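Long-range contacts in geranylgeranyl pyrophosphate synthetase (Pyrococcus horikoshii, PDB 1WY0), which probably builds geranylgeranyl diphosphate by head-to-tail condensation of isopentenyl diphosphate with allylic diphosphates, as a polyprenyl synthetase: residues L17-L25 with I69-L77; V49-A60 with P322-L333. All blocks are in the same frame, centred on the assembly; numbering follows the deposited sequence.

Interaction 1. Residues L17-L25 with I69-L77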
loop_
_atom_site.group_PDB
_atom_site.type_symbol
_atom_site.label_atom_id
_atom_site.label_comp_id
_atom_site.label_asym_id
_atom_site.label_seq_id
_atom_site.Cartn_x
_atom_site.Cartn_y
_atom_site.Cartn_z
ATOM N N LEU A 17 9.567 -21.551 -10.069
ATOM C CA LEU A 17 8.466 -21.066 -10.893
ATOM C C LEU A 17 7.964 -19.745 -10.344
ATOM O O LEU A 17 7.734 -18.789 -11.079
ATOM C CB LEU A 17 7.309 -22.069 -10.880
ATOM C CG LEU A 17 7.622 -23.565 -10.988
ATOM C CD1 LEU A 17 6.452 -24.366 -10.422
ATOM C CD2 LEU A 17 7.890 -23.939 -12.443
ATOM N N ILE A 18 7.787 -19.712 -9.031
ATOM C CA ILE A 18 7.302 -18.528 -8.357
ATOM C C ILE A 18 8.264 -17.372 -8.542
ATOM O O ILE A 18 7.847 -16.258 -8.837
ATOM C CB ILE A 18 7.094 -18.822 -6.866
ATOM C CG1 ILE A 18 6.076 -19.955 -6.727
ATOM C CG2 ILE A 18 6.647 -17.562 -6.131
ATOM C CD1 ILE A 18 4.695 -19.621 -7.232
ATOM N N ASP A 19 9.555 -17.640 -8.398
ATOM C CA ASP A 19 10.540 -16.580 -8.539
ATOM C C ASP A 19 10.629 -15.955 -9.921
ATOM O O ASP A 19 10.859 -14.757 -10.036
ATOM C CB ASP A 19 11.922 -17.060 -8.083
ATOM C CG ASP A 19 12.074 -17.004 -6.577
ATOM O OD1 ASP A 19 11.470 -16.097 -5.969
ATOM O OD2 ASP A 19 12.794 -17.844 -6.000
ATOM N N GLU A 20 10.453 -16.748 -10.971
ATOM C CA GLU A 20 10.510 -16.189 -12.314
ATOM C C GLU A 20 9.385 -15.160 -12.447
ATOM O O GLU A 20 9.598 -14.049 -12.924
ATOM C CB GLU A 20 10.335 -17.292 -13.365
ATOM C CG GLU A 20 11.527 -18.246 -13.493
ATOM C CD GLU A 20 11.312 -19.307 -14.563
ATOM O OE1 GLU A 20 12.166 -19.411 -15.476
ATOM O OE2 GLU A 20 10.287 -20.029 -14.501
ATOM N N LYS A 21 8.187 -15.528 -12.004
ATOM C CA LYS A 21 7.040 -14.628 -12.085
ATOM C C LYS A 21 7.223 -13.365 -11.254
ATOM O O LYS A 21 6.868 -12.268 -11.690
ATOM C CB LYS A 21 5.761 -15.353 -11.656
ATOM C CG LYS A 21 5.336 -16.449 -12.618
ATOM C CD LYS A 21 5.305 -15.942 -14.050
ATOM C CE LYS A 21 5.076 -17.076 -15.049
ATOM N NZ LYS A 21 5.140 -16.576 -16.454
ATOM N N ILE A 22 7.783 -13.520 -10.060
ATOM C CA ILE A 22 8.015 -12.381 -9.192
ATOM C C ILE A 22 8.907 -11.353 -9.863
ATOM O O ILE A 22 8.567 -10.175 -9.941
ATOM C CB ILE A 22 8.681 -12.806 -7.859
ATOM C CG1 ILE A 22 7.633 -13.426 -6.932
ATOM C CG2 ILE A 22 9.352 -11.602 -7.199
ATOM C CD1 ILE A 22 8.189 -13.920 -5.626
ATOM N N PHE A 23 10.049 -11.803 -10.365
ATOM C CA PHE A 23 10.984 -10.885 -10.987
ATOM C C PHE A 23 10.637 -10.394 -12.381
ATOM O O PHE A 23 11.354 -9.575 -12.946
ATOM C CB PHE A 23 12.386 -11.485 -10.936
ATOM C CG PHE A 23 12.944 -11.540 -9.541
ATOM C CD1 PHE A 23 13.149 -10.366 -8.821
ATOM C CD2 PHE A 23 13.203 -12.756 -8.923
ATOM C CE1 PHE A 23 13.595 -10.401 -7.510
ATOM C CE2 PHE A 23 13.650 -12.804 -7.607
ATOM C CZ PHE A 23 13.845 -11.622 -6.899
ATOM N N GLU A 24 9.539 -10.880 -12.947
ATOM C CA GLU A 24 9.146 -10.378 -14.251
ATOM C C GLU A 24 8.171 -9.245 -13.956
ATOM O O GLU A 24 7.946 -8.366 -14.789
ATOM C CB GLU A 24 8.500 -11.467 -15.113
ATOM C CG GLU A 24 7.030 -11.730 -14.883
ATOM C CD GLU A 24 6.472 -12.685 -15.925
ATOM O OE1 GLU A 24 7.172 -13.669 -16.252
ATOM O OE2 GLU A 24 5.341 -12.454 -16.414
ATOM N N LEU A 25 7.605 -9.273 -12.749
ATOM C CA LEU A 25 6.689 -8.236 -12.287
ATOM C C LEU A 25 7.522 -7.074 -11.739
ATOM O O LEU A 25 7.188 -5.912 -11.951
ATOM C CB LEU A 25 5.761 -8.771 -11.192
ATOM C CG LEU A 25 4.508 -9.549 -11.608
ATOM C CD1 LEU A 25 3.825 -10.084 -10.374
ATOM C CD2 LEU A 25 3.552 -8.645 -12.380
ATOM N N ILE A 69 -0.288 -19.975 -9.941
ATOM C CA ILE A 69 1.049 -19.379 -9.835
ATOM C C ILE A 69 0.995 -17.868 -9.569
ATOM O O ILE A 69 1.592 -17.330 -8.643
ATOM C CB ILE A 69 1.808 -19.648 -11.138
ATOM C CG1 ILE A 69 2.133 -21.139 -11.275
ATOM C CG2 ILE A 69 3.150 -18.893 -11.114
ATOM C CD1 ILE A 69 3.011 -21.647 -10.126
ATOM N N TYR A 70 0.275 -17.099 -10.381
ATOM C CA TYR A 70 0.207 -15.659 -10.145
ATOM C C TYR A 70 -0.491 -15.308 -8.832
ATOM O O TYR A 70 -0.127 -14.335 -8.173
ATOM C CB TYR A 70 -0.461 -14.941 -11.315
ATOM C CG TYR A 70 0.504 -14.608 -12.425
ATOM C CD1 TYR A 70 0.647 -15.442 -13.531
ATOM C CD2 TYR A 70 1.279 -13.451 -12.369
ATOM C CE1 TYR A 70 1.531 -15.129 -14.555
ATOM C CE2 TYR A 70 2.167 -13.130 -13.386
ATOM C CZ TYR A 70 2.287 -13.973 -14.480
ATOM O OH TYR A 70 3.158 -13.646 -15.498
ATOM N N PRO A 71 -1.522 -16.074 -8.448
ATOM C CA PRO A 71 -2.199 -15.768 -7.184
ATOM C C PRO A 71 -1.268 -16.056 -6.008
ATOM O O PRO A 71 -1.367 -15.425 -4.956
ATOM C CB PRO A 71 -3.405 -16.701 -7.213
ATOM C CG PRO A 71 -3.746 -16.719 -8.655
ATOM C CD PRO A 71 -2.396 -16.889 -9.311
ATOM N N ALA A 72 -0.373 -17.025 -6.190
ATOM C CA ALA A 72 0.591 -17.380 -5.154
ATOM C C ALA A 72 1.634 -16.268 -5.125
ATOM O O ALA A 72 2.129 -15.894 -4.066
ATOM C CB ALA A 72 1.256 -18.704 -5.476
ATOM N N VAL A 73 1.964 -15.748 -6.299
ATOM C CA VAL A 73 2.930 -14.668 -6.397
ATOM C C VAL A 73 2.383 -13.439 -5.677
ATOM O O VAL A 73 3.113 -12.745 -4.978
ATOM C CB VAL A 73 3.226 -14.324 -7.874
ATOM C CG1 VAL A 73 4.004 -13.012 -7.974
ATOM C CG2 VAL A 73 4.035 -15.450 -8.510
ATOM N N ALA A 74 1.089 -13.191 -5.846
ATOM C CA ALA A 74 0.419 -12.058 -5.223
ATOM C C ALA A 74 0.661 -12.099 -3.724
ATOM O O ALA A 74 1.071 -11.115 -3.098
ATOM C CB ALA A 74 -1.078 -12.125 -5.512
ATOM N N ILE A 75 0.404 -13.259 -3.151
ATOM C CA ILE A 75 0.585 -13.449 -1.731
ATOM C C ILE A 75 2.029 -13.240 -1.275
ATOM O O ILE A 75 2.260 -12.670 -0.209
ATOM C CB ILE A 75 0.070 -14.838 -1.311
ATOM C CG1 ILE A 75 -1.460 -14.846 -1.426
ATOM C CG2 ILE A 75 0.523 -15.174 0.113
ATOM C CD1 ILE A 75 -2.144 -16.022 -0.736
ATOM N N GLU A 76 3.005 -13.675 -2.068
ATOM C CA GLU A 76 4.398 -13.482 -1.660
ATOM C C GLU A 76 4.771 -12.013 -1.775
ATOM O O GLU A 76 5.608 -11.522 -1.026
ATOM C CB GLU A 76 5.357 -14.321 -2.507
ATOM C CG GLU A 76 6.836 -14.215 -2.092
ATOM C CD GLU A 76 7.126 -14.708 -0.672
ATOM O OE1 GLU A 76 6.196 -15.138 0.035
ATOM O OE2 GLU A 76 8.308 -14.665 -0.248
ATOM N N LEU A 77 4.165 -11.317 -2.724
ATOM C CA LEU A 77 4.431 -9.894 -2.900
ATOM C C LEU A 77 3.825 -9.141 -1.714
ATOM O O LEU A 77 4.419 -8.205 -1.186
ATOM C CB LEU A 77 3.827 -9.395 -4.220
ATOM C CG LEU A 77 4.597 -9.887 -5.447
ATOM C CD1 LEU A 77 3.943 -9.389 -6.743
ATOM C CD2 LEU A 77 6.044 -9.397 -5.342
#
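Ile18 and Val73 bring helix 17-25 and helix 69-77 closest together, their CA atoms 6.2 Å apart. The axes of these short segments pass 9.5 Å from each other at a crossing angle of -68°. Both belong to the all-helical fold of the polyprenyl synthetases, here the end of helix 3-25 lying against the start of helix 69-90. Val73 is the central knob, set into a hole lined by Ile18, Lys21, Ile22 and Leu25. Its two methyls divide the hole between them: with CG1 anti to the backbone N (chi1 168°), that branch meets Ile22 CG1 and the tip of Leu25, while CG2 presses on Lys21 CB at 3.6 Å. Ile69 and Ala72 receive Ile18 CD1 on one flank, and Leu77 CD1 lies 3.7 Å from Leu25 CD1 on the other. Ile22 CD1 rests on the aliphatic CG of Glu76, whose carboxylate turns away to a salt bridge with Arg48.

Beside this aliphatic cluster the chemistry becomes mixed, as the buried Tyr70 ring meets the partly exposed Lys21 and Glu24. Lys21 bends at chi2 and lays its methylenes over a face of the ring, crossing the side chain at about a right angle, with CD 3.6 Å from Tyr70 CZ. The bend also leaves NZ in a salt bridge with Glu24 OE1 of the same helix, at 3.6 Å. The other carboxylate oxygen of Glu24, which also pairs with Arg127, approaches the ring at its edge and in its plane; the carboxylate is turned 72° from the ring, and OE2 lies 2.7 Å from Tyr70 OH.

Interaction 2. Residues V49-A60 with P322-L333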
loop_
_atom_site.group_PDB
_atom_site.type_symbol
_atom_site.label_atom_id
_atom_site.label_comp_id
_atom_site.label_asym_id
_atom_site.label_seq_id
_atom_site.Cartn_x
_atom_site.Cartn_y
_atom_site.Cartn_z
ATOM N N VAL A 49 7.476 -20.026 1.475
ATOM C CA VAL A 49 6.581 -20.961 2.142
ATOM C C VAL A 49 5.111 -20.664 1.861
ATOM O O VAL A 49 4.317 -21.583 1.661
ATOM C CB VAL A 49 6.800 -20.947 3.667
ATOM C CG1 VAL A 49 5.691 -21.715 4.361
ATOM C CG2 VAL A 49 8.148 -21.570 3.997
ATOM N N ARG A 50 4.743 -19.385 1.860
ATOM C CA ARG A 50 3.359 -19.009 1.605
ATOM C C ARG A 50 2.921 -19.433 0.212
ATOM O O ARG A 50 1.886 -20.070 0.056
ATOM C CB ARG A 50 3.176 -17.503 1.814
ATOM C CG ARG A 50 3.236 -17.147 3.287
ATOM C CD ARG A 50 3.223 -15.656 3.573
ATOM N NE ARG A 50 3.430 -15.434 5.001
ATOM C CZ ARG A 50 4.564 -15.697 5.643
ATOM N NH1 ARG A 50 5.610 -16.179 4.989
ATOM N NH2 ARG A 50 4.642 -15.505 6.951
ATOM N N PRO A 51 3.701 -19.085 -0.822
ATOM C CA PRO A 51 3.325 -19.479 -2.181
ATOM C C PRO A 51 3.257 -21.008 -2.274
ATOM O O PRO A 51 2.388 -21.563 -2.944
ATOM C CB PRO A 51 4.454 -18.903 -3.032
ATOM C CG PRO A 51 4.908 -17.719 -2.251
ATOM C CD PRO A 51 4.903 -18.234 -0.837
ATOM N N PHE A 52 4.181 -21.681 -1.594
ATOM C CA PHE A 52 4.209 -23.140 -1.588
ATOM C C PHE A 52 2.888 -23.680 -1.061
ATOM O O PHE A 52 2.363 -24.667 -1.566
ATOM C CB PHE A 52 5.351 -23.662 -0.705
ATOM C CG PHE A 52 5.488 -25.166 -0.715
ATOM C CD1 PHE A 52 5.961 -25.830 -1.840
ATOM C CD2 PHE A 52 5.129 -25.917 0.398
ATOM C CE1 PHE A 52 6.077 -27.218 -1.855
ATOM C CE2 PHE A 52 5.241 -27.307 0.395
ATOM C CZ PHE A 52 5.717 -27.958 -0.737
ATOM N N VAL A 53 2.346 -23.030 -0.041
ATOM C CA VAL A 53 1.087 -23.469 0.529
ATOM C C VAL A 53 -0.019 -23.285 -0.494
ATOM O O VAL A 53 -0.964 -24.073 -0.553
ATOM C CB VAL A 53 0.773 -22.686 1.812
ATOM C CG1 VAL A 53 -0.640 -22.989 2.301
ATOM C CG2 VAL A 53 1.784 -23.061 2.873
ATOM N N VAL A 54 0.110 -22.252 -1.316
ATOM C CA VAL A 54 -0.884 -21.989 -2.340
ATOM C C VAL A 54 -0.920 -23.144 -3.345
ATOM O O VAL A 54 -1.919 -23.855 -3.452
ATOM C CB VAL A 54 -0.579 -20.676 -3.104
ATOM C CG1 VAL A 54 -1.614 -20.460 -4.187
ATOM C CG2 VAL A 54 -0.572 -19.490 -2.135
ATOM N N LEU A 55 0.177 -23.317 -4.078
ATOM C CA LEU A 55 0.284 -24.369 -5.086
ATOM C C LEU A 55 0.051 -25.760 -4.505
ATOM O O LEU A 55 -0.575 -26.599 -5.141
ATOM C CB LEU A 55 1.656 -24.316 -5.768
ATOM C CG LEU A 55 2.022 -22.959 -6.378
ATOM C CD1 LEU A 55 3.388 -23.036 -7.041
ATOM C CD2 LEU A 55 0.962 -22.547 -7.380
ATOM N N THR A 56 0.552 -26.005 -3.301
ATOM C CA THR A 56 0.372 -27.306 -2.671
ATOM C C THR A 56 -1.082 -27.514 -2.269
ATOM O O THR A 56 -1.579 -28.640 -2.297
ATOM C CB THR A 56 1.259 -27.469 -1.417
ATOM O OG1 THR A 56 2.633 -27.288 -1.775
ATOM C CG2 THR A 56 1.092 -28.859 -0.825
ATOM N N SER A 57 -1.763 -26.434 -1.899
ATOM C CA SER A 57 -3.162 -26.526 -1.500
ATOM C C SER A 57 -4.064 -26.801 -2.688
ATOM O O SER A 57 -5.088 -27.475 -2.556
ATOM C CB SER A 57 -3.613 -25.244 -0.804
ATOM O OG SER A 57 -3.174 -25.220 0.542
ATOM N N THR A 58 -3.685 -26.280 -3.849
ATOM C CA THR A 58 -4.470 -26.533 -5.052
ATOM C C THR A 58 -4.324 -27.981 -5.529
ATOM O O THR A 58 -5.064 -28.469 -6.373
ATOM C CB THR A 58 -3.996 -25.573 -6.144
ATOM O OG1 THR A 58 -4.210 -24.227 -5.709
ATOM C CG2 THR A 58 -4.790 -25.805 -7.432
ATOM N N GLU A 59 -3.298 -28.662 -4.984
ATOM C CA GLU A 59 -3.075 -30.054 -5.365
ATOM C C GLU A 59 -3.761 -31.019 -4.396
ATOM O O GLU A 59 -4.037 -32.171 -4.704
ATOM C CB GLU A 59 -1.566 -30.311 -5.377
ATOM C CG GLU A 59 -1.220 -31.737 -5.811
ATOM C CD GLU A 59 0.282 -31.898 -5.866
ATOM O OE1 GLU A 59 0.747 -33.017 -6.037
ATOM O OE2 GLU A 59 0.981 -30.895 -5.742
ATOM N N ALA A 60 -4.001 -30.523 -3.171
ATOM C CA ALA A 60 -4.640 -31.365 -2.171
ATOM C C ALA A 60 -6.151 -31.435 -2.386
ATOM O O ALA A 60 -6.879 -32.124 -1.685
ATOM C CB ALA A 60 -4.345 -30.773 -0.794
ATOM N N PRO A 322 -8.379 -36.024 0.614
ATOM C CA PRO A 322 -7.883 -37.332 0.216
ATOM C C PRO A 322 -6.386 -37.463 0.505
ATOM O O PRO A 322 -5.681 -36.493 0.748
ATOM C CB PRO A 322 -8.136 -37.514 -1.277
ATOM C CG PRO A 322 -9.137 -36.455 -1.718
ATOM C CD PRO A 322 -9.082 -35.409 -0.507
ATOM N N LYS A 323 -5.920 -38.727 0.518
ATOM C CA LYS A 323 -4.493 -38.943 0.658
ATOM C C LYS A 323 -3.753 -38.669 -0.650
ATOM O O LYS A 323 -4.046 -39.205 -1.711
ATOM C CB LYS A 323 -4.235 -40.377 1.132
ATOM C CG LYS A 323 -2.768 -40.608 1.497
ATOM C CD LYS A 323 -1.951 -41.084 0.295
ATOM C CE LYS A 323 -0.516 -41.465 0.672
ATOM N NZ LYS A 323 0.271 -41.668 -0.541
ATOM N N SER A 324 -2.814 -37.728 -0.538
ATOM C CA SER A 324 -1.895 -37.436 -1.623
ATOM C C SER A 324 -0.571 -36.986 -1.016
ATOM O O SER A 324 -0.449 -36.825 0.187
ATOM C CB SER A 324 -2.493 -36.292 -2.446
ATOM O OG SER A 324 -2.777 -35.185 -1.585
ATOM N N LYS A 325 0.456 -36.820 -1.864
ATOM C CA LYS A 325 1.720 -36.335 -1.313
ATOM C C LYS A 325 1.639 -34.830 -1.048
ATOM O O LYS A 325 2.462 -34.233 -0.366
ATOM C CB LYS A 325 2.847 -36.635 -2.297
ATOM C CG LYS A 325 3.121 -38.135 -2.434
ATOM C CD LYS A 325 4.405 -38.565 -1.725
ATOM C CE LYS A 325 4.862 -39.966 -2.132
ATOM N NZ LYS A 325 6.007 -40.348 -1.313
ATOM N N ALA A 326 0.611 -34.209 -1.654
ATOM C CA ALA A 326 0.390 -32.794 -1.408
ATOM C C ALA A 326 -0.113 -32.564 0.016
ATOM O O ALA A 326 0.519 -31.891 0.820
ATOM C CB ALA A 326 -0.654 -32.295 -2.409
ATOM N N ARG A 327 -1.158 -33.296 0.386
ATOM C CA ARG A 327 -1.587 -33.303 1.775
ATOM C C ARG A 327 -0.427 -33.702 2.668
ATOM O O ARG A 327 -0.298 -33.216 3.791
ATOM C CB ARG A 327 -2.748 -34.271 1.996
ATOM C CG ARG A 327 -3.252 -34.231 3.427
ATOM C CD ARG A 327 -3.397 -35.608 4.050
ATOM N NE ARG A 327 -4.740 -36.143 3.870
ATOM C CZ ARG A 327 -5.215 -37.206 4.513
ATOM N NH1 ARG A 327 -4.452 -37.854 5.384
ATOM N NH2 ARG A 327 -6.458 -37.611 4.290
ATOM N N MET A 328 0.417 -34.590 2.158
ATOM C CA MET A 328 1.577 -35.056 2.906
ATOM C C MET A 328 2.491 -33.880 3.255
ATOM O O MET A 328 2.830 -33.662 4.422
ATOM C CB MET A 328 2.343 -36.095 2.080
ATOM C CG MET A 328 3.566 -36.661 2.774
ATOM S SD MET A 328 3.156 -37.291 4.406
ATOM C CE MET A 328 2.778 -39.027 4.021
ATOM N N ASP A 329 2.882 -33.117 2.242
ATOM C CA ASP A 329 3.755 -31.975 2.467
ATOM C C ASP A 329 3.139 -30.960 3.428
ATOM O O ASP A 329 3.832 -30.408 4.281
ATOM C CB ASP A 329 4.105 -31.305 1.138
ATOM C CG ASP A 329 4.907 -32.212 0.222
ATOM O OD1 ASP A 329 5.806 -32.926 0.720
ATOM O OD2 ASP A 329 4.650 -32.206 -0.997
ATOM N N LEU A 330 1.837 -30.720 3.296
ATOM C CA LEU A 330 1.155 -29.777 4.171
ATOM C C LEU A 330 1.169 -30.272 5.605
ATOM O O LEU A 330 1.126 -29.478 6.543
ATOM C CB LEU A 330 -0.292 -29.558 3.720
ATOM C CG LEU A 330 -0.536 -28.858 2.377
ATOM C CD1 LEU A 330 -2.031 -28.641 2.189
ATOM C CD2 LEU A 330 0.200 -27.523 2.337
ATOM N N GLU A 331 1.216 -31.586 5.785
ATOM C CA GLU A 331 1.251 -32.140 7.130
ATOM C C GLU A 331 2.675 -32.082 7.651
ATOM O O GLU A 331 2.908 -31.777 8.820
ATOM C CB GLU A 331 0.757 -33.585 7.146
ATOM C CG GLU A 331 -0.752 -33.719 7.258
ATOM C CD GLU A 331 -1.199 -35.163 7.412
ATOM O OE1 GLU A 331 -0.420 -36.071 7.045
ATOM O OE2 GLU A 331 -2.330 -35.383 7.896
ATOM N N LEU A 332 3.629 -32.378 6.780
ATOM C CA LEU A 332 5.025 -32.338 7.176
ATOM C C LEU A 332 5.441 -30.910 7.537
ATOM O O LEU A 332 6.057 -30.683 8.577
ATOM C CB LEU A 332 5.918 -32.885 6.058
ATOM C CG LEU A 332 5.942 -34.410 5.897
ATOM C CD1 LEU A 332 6.972 -34.818 4.844
ATOM C CD2 LEU A 332 6.292 -35.046 7.234
ATOM N N LEU A 333 5.095 -29.956 6.677
ATOM C CA LEU A 333 5.431 -28.554 6.908
ATOM C C LEU A 333 4.916 -28.109 8.269
ATOM O O LEU A 333 5.671 -27.581 9.091
ATOM C CB LEU A 333 4.816 -27.684 5.811
ATOM C CG LEU A 333 5.068 -26.178 5.848
ATOM C CD1 LEU A 333 6.557 -25.870 5.683
ATOM C CD2 LEU A 333 4.270 -25.535 4.728
HETATM O O HOH W 1 0.630 -34.900 -4.125
#
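Thr56 and Leu330 reach toward each other tip to tip, CG2 of the threonine 3.5 Å from CD2 of the leucine, in a near-antiparallel helix pair (150° between directions) of the all-helical polyprenyl synthetase fold. Thr56 can offer its methyl because OG1 turns back to its own helix: chi1 of -58° puts the hydroxyl in a 2.6 Å hydrogen bond to Phe52 O, above the carbonyl plane, while Thr56 N reaches that oxygen from the opposite face. OG1 also sits over the centre of the Phe52 ring. The ring turns its edge to helix 325-333, with CZ against Asp329 CB; Asp329 itself pairs with Arg10. Farther along, Leu333 CD2 rests on Val49 CG1 and Val53 CG2, 4.0 Å from the latter, crossing the Val53 side chain at about a right angle.

At the other end Ala326 CB packs against the extended chain of Glu59, 3.5 Å from its CG, and beside Ala60. Here helix 325-333 begins, with Ser324 as N-cap: Arg327 N donates to Ser324 OG almost straight, at 174°. A water donates to Glu59 OE1 at 2.7 Å and weakly accepts from Ala326 N.

How the interactions relate
Helix 49-57 joins the two contacts. Its Pro51, Val54 and Leu55 lie against interaction 1, where Leu55 CD1 comes 3.4 Å from Ile69 CD1 and 3.7 Å from Ile18 CD1, while Phe52, Val53 and Thr56 serve interaction 2. Helix 3-25 also reaches both, since Arg10 pairs with Asp329. Each contact is mainly buried, with centres 18 Å apart. Interaction 1 is steeply crossed and branched-aliphatic, with a buried tyrosine whose outer end meets the charged Lys21 and Glu24; interaction 2 is nearly antiparallel, mixing leucines and a phenylalanine edge with alanines and a threonine methyl. By packing on helices 3-25 and 69-90 as well as on helix 325-336, helix 49-57 ties the N-terminal helices to the C-terminal one.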